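Local coordinates for ECL CdiI (PDB 4NTQ), which acts as the immunity protein of a contact-dependent growth inhibition system, binding the RNase toxin CdiA-CT of its own module, at residues Tyr44-Ser47 with Trp48-Leu52; Ser37-Asp40 with Ile41-Lys45; Ile23-Asn26 with Asp27-Glu30. All coordinates share one frame; numbering follows the deposited sequence.

Interaction 1: Tyr44-Ser47 with Trp48-Leu52; sequences YKNS and WLKSL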
loop_
_atom_site.group_PDB
_atom_site.type_symbol
_atom_site.label_atom_id
_atom_site.label_comp_id
_atom_site.label_asym_id
_atom_site.label_seq_id
_atom_site.Cartn_x
_atom_site.Cartn_y
_atom_site.Cartn_z
ATOM N N TYR B 44 -8.821 4.306 10.167
ATOM C CA TYR B 44 -7.946 4.560 9.035
ATOM C C TYR B 44 -7.901 6.052 8.823
ATOM O O TYR B 44 -6.826 6.641 8.660
ATOM C CB TYR B 44 -8.465 3.892 7.763
ATOM C CG TYR B 44 -8.040 2.448 7.575
ATOM C CD1 TYR B 44 -6.784 2.131 7.043
ATOM C CD2 TYR B 44 -8.901 1.397 7.903
ATOM C CE1 TYR B 44 -6.387 0.795 6.864
ATOM C CE2 TYR B 44 -8.521 0.068 7.725
ATOM C CZ TYR B 44 -7.263 -0.233 7.210
ATOM O OH TYR B 44 -6.888 -1.556 7.039
ATOM N N LYS B 45 -9.079 6.664 8.869
ATOM C CA LYS B 45 -9.228 8.090 8.574
ATOM C C LYS B 45 -8.561 8.945 9.647
ATOM O O LYS B 45 -7.947 9.967 9.349
ATOM C CB LYS B 45 -10.710 8.466 8.429
ATOM C CG LYS B 45 -11.325 8.065 7.091
ATOM C CD LYS B 45 -12.811 8.428 7.009
ATOM C CE LYS B 45 -13.247 8.489 5.552
ATOM N NZ LYS B 45 -14.689 8.803 5.394
ATOM N N ASN B 46 -8.678 8.525 10.897
ATOM C CA ASN B 46 -8.007 9.245 11.969
ATOM C C ASN B 46 -6.483 9.228 11.781
ATOM O O ASN B 46 -5.812 10.245 11.926
ATOM C CB ASN B 46 -8.399 8.665 13.324
ATOM C CG ASN B 46 -7.464 9.091 14.413
ATOM O OD1 ASN B 46 -7.580 10.194 14.940
ATOM N ND2 ASN B 46 -6.510 8.225 14.753
ATOM N N SER B 47 -5.955 8.067 11.423
ATOM C CA SER B 47 -4.535 7.904 11.178
ATOM C C SER B 47 -4.052 8.781 10.024
ATOM O O SER B 47 -2.981 9.372 10.103
ATOM C CB SER B 47 -4.223 6.440 10.889
ATOM O OG SER B 47 -2.966 6.297 10.264
ATOM N N TRP B 48 -4.850 8.871 8.962
ATOM C CA TRP B 48 -4.507 9.703 7.813
ATOM C C TRP B 48 -4.514 11.180 8.198
ATOM O O TRP B 48 -3.650 11.943 7.771
ATOM C CB TRP B 48 -5.499 9.475 6.664
ATOM C CG TRP B 48 -5.585 8.054 6.176
ATOM C CD1 TRP B 48 -4.636 7.082 6.302
ATOM C CD2 TRP B 48 -6.692 7.446 5.493
ATOM N NE1 TRP B 48 -5.078 5.901 5.742
ATOM C CE2 TRP B 48 -6.340 6.099 5.240
ATOM C CE3 TRP B 48 -7.951 7.908 5.075
ATOM C CZ2 TRP B 48 -7.193 5.211 4.578
ATOM C CZ3 TRP B 48 -8.807 7.021 4.422
ATOM C CH2 TRP B 48 -8.422 5.684 4.184
ATOM N N LEU B 49 -5.501 11.579 8.999
ATOM C CA LEU B 49 -5.580 12.956 9.494
ATOM C C LEU B 49 -4.313 13.343 10.266
ATOM O O LEU B 49 -3.736 14.394 10.022
ATOM C CB LEU B 49 -6.811 13.156 10.383
ATOM C CG LEU B 49 -7.042 14.579 10.900
ATOM C CD1 LEU B 49 -7.060 15.564 9.761
ATOM C CD2 LEU B 49 -8.345 14.680 11.683
ATOM N N LYS B 50 -3.887 12.486 11.186
ATOM C CA LYS B 50 -2.687 12.747 11.985
ATOM C C LYS B 50 -1.457 12.800 11.105
ATOM O O LYS B 50 -0.647 13.716 11.216
ATOM C CB LYS B 50 -2.493 11.674 13.060
ATOM C CG LYS B 50 -3.462 11.769 14.233
ATOM C CD LYS B 50 -3.137 10.715 15.293
ATOM C CE LYS B 50 -4.058 10.824 16.499
ATOM N NZ LYS B 50 -4.022 9.593 17.348
ATOM N N SER B 51 -1.342 11.818 10.211
ATOM C CA SER B 51 -0.181 11.698 9.331
ATOM C C SER B 51 -0.067 12.888 8.376
ATOM O O SER B 51 1.025 13.362 8.093
ATOM C CB SER B 51 -0.254 10.384 8.555
ATOM O OG SER B 51 0.846 10.245 7.684
ATOM N N LEU B 52 -1.212 13.353 7.882
ATOM C CA LEU B 52 -1.273 14.503 7.007
ATOM C C LEU B 52 -0.888 15.785 7.769
ATOM O O LEU B 52 -0.074 16.585 7.296
ATOM C CB LEU B 52 -2.667 14.608 6.385
ATOM C CG LEU B 52 -2.924 13.541 5.304
ATOM C CD1 LEU B 52 -4.401 13.448 4.953
ATOM C CD2 LEU B 52 -2.094 13.808 4.046
#
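W48 lies back along its helix so that the indole runs beneath the preceding turn, meeting Y44 and K45 with different parts of one face. CB of Y44 sits over the six-membered ring, 4.1 Å from its centroid and 26° off the ring normal, a CH-pi contact whose closest pair is Y44 CB to W48 CZ2 at 3.7 Å. The phenol of Y44 then leads away, so it is the root of that side chain and not its polar end that packs on the indole. Beside it, CG of K45 touches the outer rim of the benzo ring, 3.8 Å from W48 CZ3, before the extended lysine chain carries its amino group off. The carbonyl oxygen of Y44 also stands over the indole, 3.1 Å above its plane toward the rim, while accepting W48 N at 3.0 Å in the carbonyl plane.

What sets this geometry is the first torsion of W48: CG is anti to the carbonyl carbon (chi1 -58°), which turns the ring back toward the N-terminal end of the helix. The i to i+4 ladder continues with L49 N to K45 O, K50 N to N46 O and S51 N to S47 O, the last at 2.9 Å. On the outer side, the N46 amide and the end of K50 cross loosely, ND2 of N46 lying 3.8 Å from NZ of K50.

The buried polar ends look outward from the helix for partners: Y44 OH bonds to P35 O, W48 NE1 to A65 O, and S51 OG to A63 O and N110 ND2. A63 and A65 tie helix 41-58 to strand 61-65 and P35 to the end of strand 28-35, whose L34 packs on Y44 and W48, while helix 133-144 supplies L143 against W48 and Y140 against L49.

Interaction 2: Ser37-Asp40 with Ile41-Lys45; sequences SYWD and IKDYK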
loop_
_atom_site.group_PDB
_atom_site.type_symbol
_atom_site.label_atom_id
_atom_site.label_comp_id
_atom_site.label_asym_id
_atom_site.label_seq_id
_atom_site.Cartn_x
_atom_site.Cartn_y
_atom_site.Cartn_z
ATOM N N SER B 37 -10.131 -6.019 10.100
ATOM C CA SER B 37 -10.068 -6.939 11.240
ATOM C C SER B 37 -9.537 -6.276 12.521
ATOM O O SER B 37 -9.815 -6.731 13.623
ATOM C CB SER B 37 -9.283 -8.213 10.894
ATOM O OG SER B 37 -7.929 -7.917 10.611
ATOM N N TYR B 38 -8.804 -5.184 12.363
ATOM C CA TYR B 38 -8.219 -4.462 13.496
ATOM C C TYR B 38 -8.723 -3.012 13.534
ATOM O O TYR B 38 -9.198 -2.541 14.561
ATOM C CB TYR B 38 -6.685 -4.506 13.410
ATOM C CG TYR B 38 -5.951 -3.839 14.558
ATOM C CD1 TYR B 38 -5.879 -4.440 15.813
ATOM C CD2 TYR B 38 -5.301 -2.629 14.379
ATOM C CE1 TYR B 38 -5.198 -3.838 16.860
ATOM C CE2 TYR B 38 -4.613 -2.017 15.420
ATOM C CZ TYR B 38 -4.571 -2.629 16.652
ATOM O OH TYR B 38 -3.899 -2.026 17.668
ATOM N N TRP B 39 -8.622 -2.316 12.407
ATOM C CA TRP B 39 -9.127 -0.950 12.272
ATOM C C TRP B 39 -10.440 -0.904 11.501
ATOM O O TRP B 39 -10.564 -1.560 10.470
ATOM C CB TRP B 39 -8.133 -0.130 11.460
ATOM C CG TRP B 39 -7.058 0.546 12.264
ATOM C CD1 TRP B 39 -6.895 0.514 13.619
ATOM C CD2 TRP B 39 -6.003 1.367 11.752
ATOM N NE1 TRP B 39 -5.798 1.261 13.981
ATOM C CE2 TRP B 39 -5.235 1.794 12.850
ATOM C CE3 TRP B 39 -5.629 1.771 10.469
ATOM C CZ2 TRP B 39 -4.113 2.609 12.704
ATOM C CZ3 TRP B 39 -4.513 2.587 10.326
ATOM C CH2 TRP B 39 -3.773 2.994 11.436
ATOM N N ASP B 40 -11.405 -0.111 11.965
ATOM C CA ASP B 40 -12.515 0.285 11.090
ATOM C C ASP B 40 -12.084 1.492 10.264
ATOM O O ASP B 40 -10.940 1.941 10.375
ATOM C CB ASP B 40 -13.814 0.571 11.872
ATOM C CG ASP B 40 -13.658 1.667 12.932
ATOM O OD1 ASP B 40 -14.373 1.606 13.952
ATOM O OD2 ASP B 40 -12.847 2.593 12.752
ATOM N N ILE B 41 -12.988 2.022 9.443
ATOM C CA ILE B 41 -12.641 3.110 8.518
ATOM C C ILE B 41 -12.415 4.436 9.253
ATOM O O ILE B 41 -11.592 5.259 8.849
ATOM C CB ILE B 41 -13.694 3.252 7.386
ATOM C CG1 ILE B 41 -13.633 2.019 6.495
ATOM C CG2 ILE B 41 -13.413 4.473 6.484
ATOM C CD1 ILE B 41 -12.407 1.996 5.579
ATOM N N LYS B 42 -13.132 4.619 10.353
ATOM C CA LYS B 42 -12.906 5.761 11.226
ATOM C C LYS B 42 -11.450 5.762 11.731
ATOM O O LYS B 42 -10.794 6.806 11.756
ATOM C CB LYS B 42 -13.907 5.742 12.382
ATOM C CG LYS B 42 -14.492 7.089 12.730
ATOM C CD LYS B 42 -15.844 6.944 13.420
ATOM C CE LYS B 42 -16.914 6.397 12.470
ATOM N NZ LYS B 42 -18.255 6.254 13.124
ATOM N N ASP B 43 -10.946 4.589 12.104
ATOM C CA ASP B 43 -9.547 4.450 12.509
ATOM C C ASP B 43 -8.557 4.801 11.382
ATOM O O ASP B 43 -7.565 5.499 11.628
ATOM C CB ASP B 43 -9.258 3.035 12.983
ATOM C CG ASP B 43 -9.905 2.710 14.300
ATOM O OD1 ASP B 43 -10.097 3.614 15.139
ATOM O OD2 ASP B 43 -10.204 1.523 14.500
ATOM N N TYR B 44 -8.821 4.306 10.167
ATOM C CA TYR B 44 -7.946 4.560 9.035
ATOM C C TYR B 44 -7.901 6.052 8.823
ATOM O O TYR B 44 -6.826 6.641 8.660
ATOM C CB TYR B 44 -8.465 3.892 7.763
ATOM C CG TYR B 44 -8.040 2.448 7.575
ATOM C CD1 TYR B 44 -6.784 2.131 7.043
ATOM C CD2 TYR B 44 -8.901 1.397 7.903
ATOM C CE1 TYR B 44 -6.387 0.795 6.864
ATOM C CE2 TYR B 44 -8.521 0.068 7.725
ATOM C CZ TYR B 44 -7.263 -0.233 7.210
ATOM O OH TYR B 44 -6.888 -1.556 7.039
ATOM N N LYS B 45 -9.079 6.664 8.869
ATOM C CA LYS B 45 -9.228 8.090 8.574
ATOM C C LYS B 45 -8.561 8.945 9.647
ATOM O O LYS B 45 -7.947 9.967 9.349
ATOM C CB LYS B 45 -10.710 8.466 8.429
ATOM C CG LYS B 45 -11.325 8.065 7.091
ATOM C CD LYS B 45 -12.811 8.428 7.009
ATOM C CE LYS B 45 -13.247 8.489 5.552
ATOM N NZ LYS B 45 -14.689 8.803 5.394
#
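W39 and D43 meet with the indole face turned to the aspartate's CB, which lies over the face, 3.6 Å from the centroid of the five-membered ring. This CH-pi contact brings the aliphatic root of D43 onto the ring, its nearest pair being W39 CG and D43 CB at 3.4 Å. The carboxylate plane is inclined to the indole. The same tryptophan presents its edge to Y44: the rings form a T-shaped pair with planes at 81° and centroids 5.2 Å apart, and CE3 of W39 stands over the tyrosine face, 3.6 Å from CD1. One indole therefore uses its face for the aspartate and its benzo edge for the tyrosine, linking the incoming loop to the first turn of helix 41-58.

The planes of the two carboxylates are turned only 24° from each other, although the side chains of D40 and D43 cross roughly at a right angle. D40, at the N-cap, holds CG between its backbone N and carbonyl carbon (chi1 58°), and this brings OD2 over the helix start, where it accepts D43 N at 2.8 Å nearly along the C-O axis. In return, D40 N gives a longer bond of 3.2 Å to OD2 of D43, reached on the anti side and well out of the carboxylate plane. These reciprocal bonds make a capping box. Y44 N to D40 O opens the helical ladder.

Outside the pair of segments, M68 touches W39, while L34 packs on I41. The two OD2 atoms, of D40 and D43, lie 3.3 Å apart as like charges; amide donors at the helix N-terminus, with its dipole, would probably offset their repulsion and help both acids stay ionised.

Interaction 3: Ile23-Asn26 with Asp27-Glu30; sequences IVIN and DYEE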
loop_
_atom_site.group_PDB
_atom_site.type_symbol
_atom_site.label_atom_id
_atom_site.label_comp_id
_atom_site.label_asym_id
_atom_site.label_seq_id
_atom_site.Cartn_x
_atom_site.Cartn_y
_atom_site.Cartn_z
ATOM N N ILE B 23 -7.986 4.784 -4.223
ATOM C CA ILE B 23 -7.161 5.945 -4.035
ATOM C C ILE B 23 -7.095 6.702 -5.362
ATOM O O ILE B 23 -6.901 6.105 -6.416
ATOM C CB ILE B 23 -5.772 5.576 -3.493
ATOM C CG1 ILE B 23 -4.971 6.843 -3.216
ATOM C CG2 ILE B 23 -5.016 4.681 -4.469
ATOM C CD1 ILE B 23 -3.618 6.582 -2.569
ATOM N N VAL B 24 -7.287 8.016 -5.289
ATOM C CA VAL B 24 -7.234 8.893 -6.452
ATOM C C VAL B 24 -6.108 9.889 -6.293
ATOM O O VAL B 24 -6.046 10.608 -5.295
ATOM C CB VAL B 24 -8.512 9.741 -6.592
ATOM C CG1 VAL B 24 -8.442 10.588 -7.858
ATOM C CG2 VAL B 24 -9.734 8.856 -6.595
ATOM N N ILE B 25 -5.227 9.930 -7.281
ATOM C CA ILE B 25 -4.137 10.883 -7.316
ATOM C C ILE B 25 -4.280 11.594 -8.650
ATOM O O ILE B 25 -3.766 11.122 -9.662
ATOM C CB ILE B 25 -2.778 10.170 -7.266
ATOM C CG1 ILE B 25 -2.704 9.206 -6.073
ATOM C CG2 ILE B 25 -1.648 11.175 -7.167
ATOM C CD1 ILE B 25 -1.534 8.198 -6.175
ATOM N N ASN B 26 -5.040 12.687 -8.659
ATOM C CA ASN B 26 -5.317 13.428 -9.894
ATOM C C ASN B 26 -5.959 12.543 -10.979
ATOM O O ASN B 26 -7.106 12.116 -10.826
ATOM C CB ASN B 26 -4.056 14.142 -10.399
ATOM C CG ASN B 26 -4.335 15.055 -11.549
ATOM O OD1 ASN B 26 -5.490 15.340 -11.856
ATOM N ND2 ASN B 26 -3.280 15.523 -12.205
ATOM N N ASP B 27 -5.242 12.259 -12.066
ATOM C CA ASP B 27 -5.819 11.437 -13.140
ATOM C C ASP B 27 -5.607 9.937 -12.925
ATOM O O ASP B 27 -6.126 9.119 -13.679
ATOM C CB ASP B 27 -5.347 11.877 -14.536
ATOM C CG ASP B 27 -3.823 12.009 -14.640
ATOM O OD1 ASP B 27 -3.124 11.789 -13.623
ATOM O OD2 ASP B 27 -3.323 12.360 -15.739
ATOM N N TYR B 28 -4.860 9.578 -11.883
ATOM C CA TYR B 28 -4.679 8.172 -11.551
ATOM C C TYR B 28 -5.635 7.719 -10.443
ATOM O O TYR B 28 -5.886 8.447 -9.473
ATOM C CB TYR B 28 -3.229 7.894 -11.157
ATOM C CG TYR B 28 -2.937 6.452 -10.787
ATOM C CD1 TYR B 28 -2.687 5.495 -11.776
ATOM C CD2 TYR B 28 -2.904 6.042 -9.446
ATOM C CE1 TYR B 28 -2.411 4.167 -11.441
ATOM C CE2 TYR B 28 -2.625 4.716 -9.106
ATOM C CZ TYR B 28 -2.388 3.784 -10.109
ATOM O OH TYR B 28 -2.112 2.468 -9.780
ATOM N N GLU B 29 -6.186 6.521 -10.604
ATOM C CA GLU B 29 -6.887 5.872 -9.504
ATOM C C GLU B 29 -6.634 4.368 -9.493
ATOM O O GLU B 29 -6.328 3.770 -10.529
ATOM C CB GLU B 29 -8.380 6.194 -9.507
ATOM C CG GLU B 29 -9.240 5.255 -10.280
ATOM C CD GLU B 29 -10.710 5.619 -10.170
ATOM O OE1 GLU B 29 -11.407 5.136 -9.225
ATOM O OE2 GLU B 29 -11.140 6.409 -11.026
ATOM N N GLU B 30 -6.743 3.768 -8.312
ATOM C CA GLU B 30 -6.411 2.362 -8.139
ATOM C C GLU B 30 -7.280 1.811 -7.042
ATOM O O GLU B 30 -7.387 2.428 -5.988
ATOM C CB GLU B 30 -4.936 2.189 -7.746
ATOM C CG GLU B 30 -4.565 0.748 -7.388
ATOM C CD GLU B 30 -3.075 0.555 -7.127
ATOM O OE1 GLU B 30 -2.259 1.275 -7.737
ATOM O OE2 GLU B 30 -2.721 -0.327 -6.317
#
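A beta hairpin joins strands 16-25 and 28-35, and its tight end brings I23, V24 and I25 opposite E30, E29 and Y28. I23 and E30 form a hydrogen-bonded antiparallel pair, with I23 N to E30 O and E30 N to I23 O both at 3.0 Å. I25 and Y28 form the next such pair, I25 N reaching Y28 O at 2.7 Å; in the return bond Y28 N approaches I25 O from above the carbonyl plane, at 2.9 Å. Between them, V24 and E29 are a non-hydrogen-bonded pair, and CA of E29 makes a CH...O contact of 3.1 Å with I23 O. A type II' turn from I25 to Y28, with N26 and D27 at its corners, reverses the chain in this two-residue hairpin; N26 adopts a positive phi of 57°.

On the face of I23, I25, Y28 and E30, CD1 of I25 packs beside the tyrosine ring, 4.2 Å from CD2 of Y28. With CG anti to the backbone N (chi1 180°), the phenol lies along the strand, its OH doubtfully close to E30 OE1. That carboxylate also forms a salt bridge with R222 of the toxin chain, Contact-dependent inhibitor A, whose K214 packs on E30.

The chain runs from interaction 3 through strand 28-35 into interaction 2 and then interaction 1. Interactions 1 and 2 share Y44 and K45, lie with centres about 10 Å apart, and touch directly where S47 CB meets W39 CH2 at 3.5 Å; the indole that packs on the helix start thus also reaches its second turn. Interaction 3 stands apart, its centre about 18 Å from that of interaction 1 and about 21 Å from that of interaction 2, with no contact to either. It alone reaches the toxin, whereas no other chain of the assembly touches the segments 37-45 or 44-52, which form the loop, cap and first turns of helix 41-58.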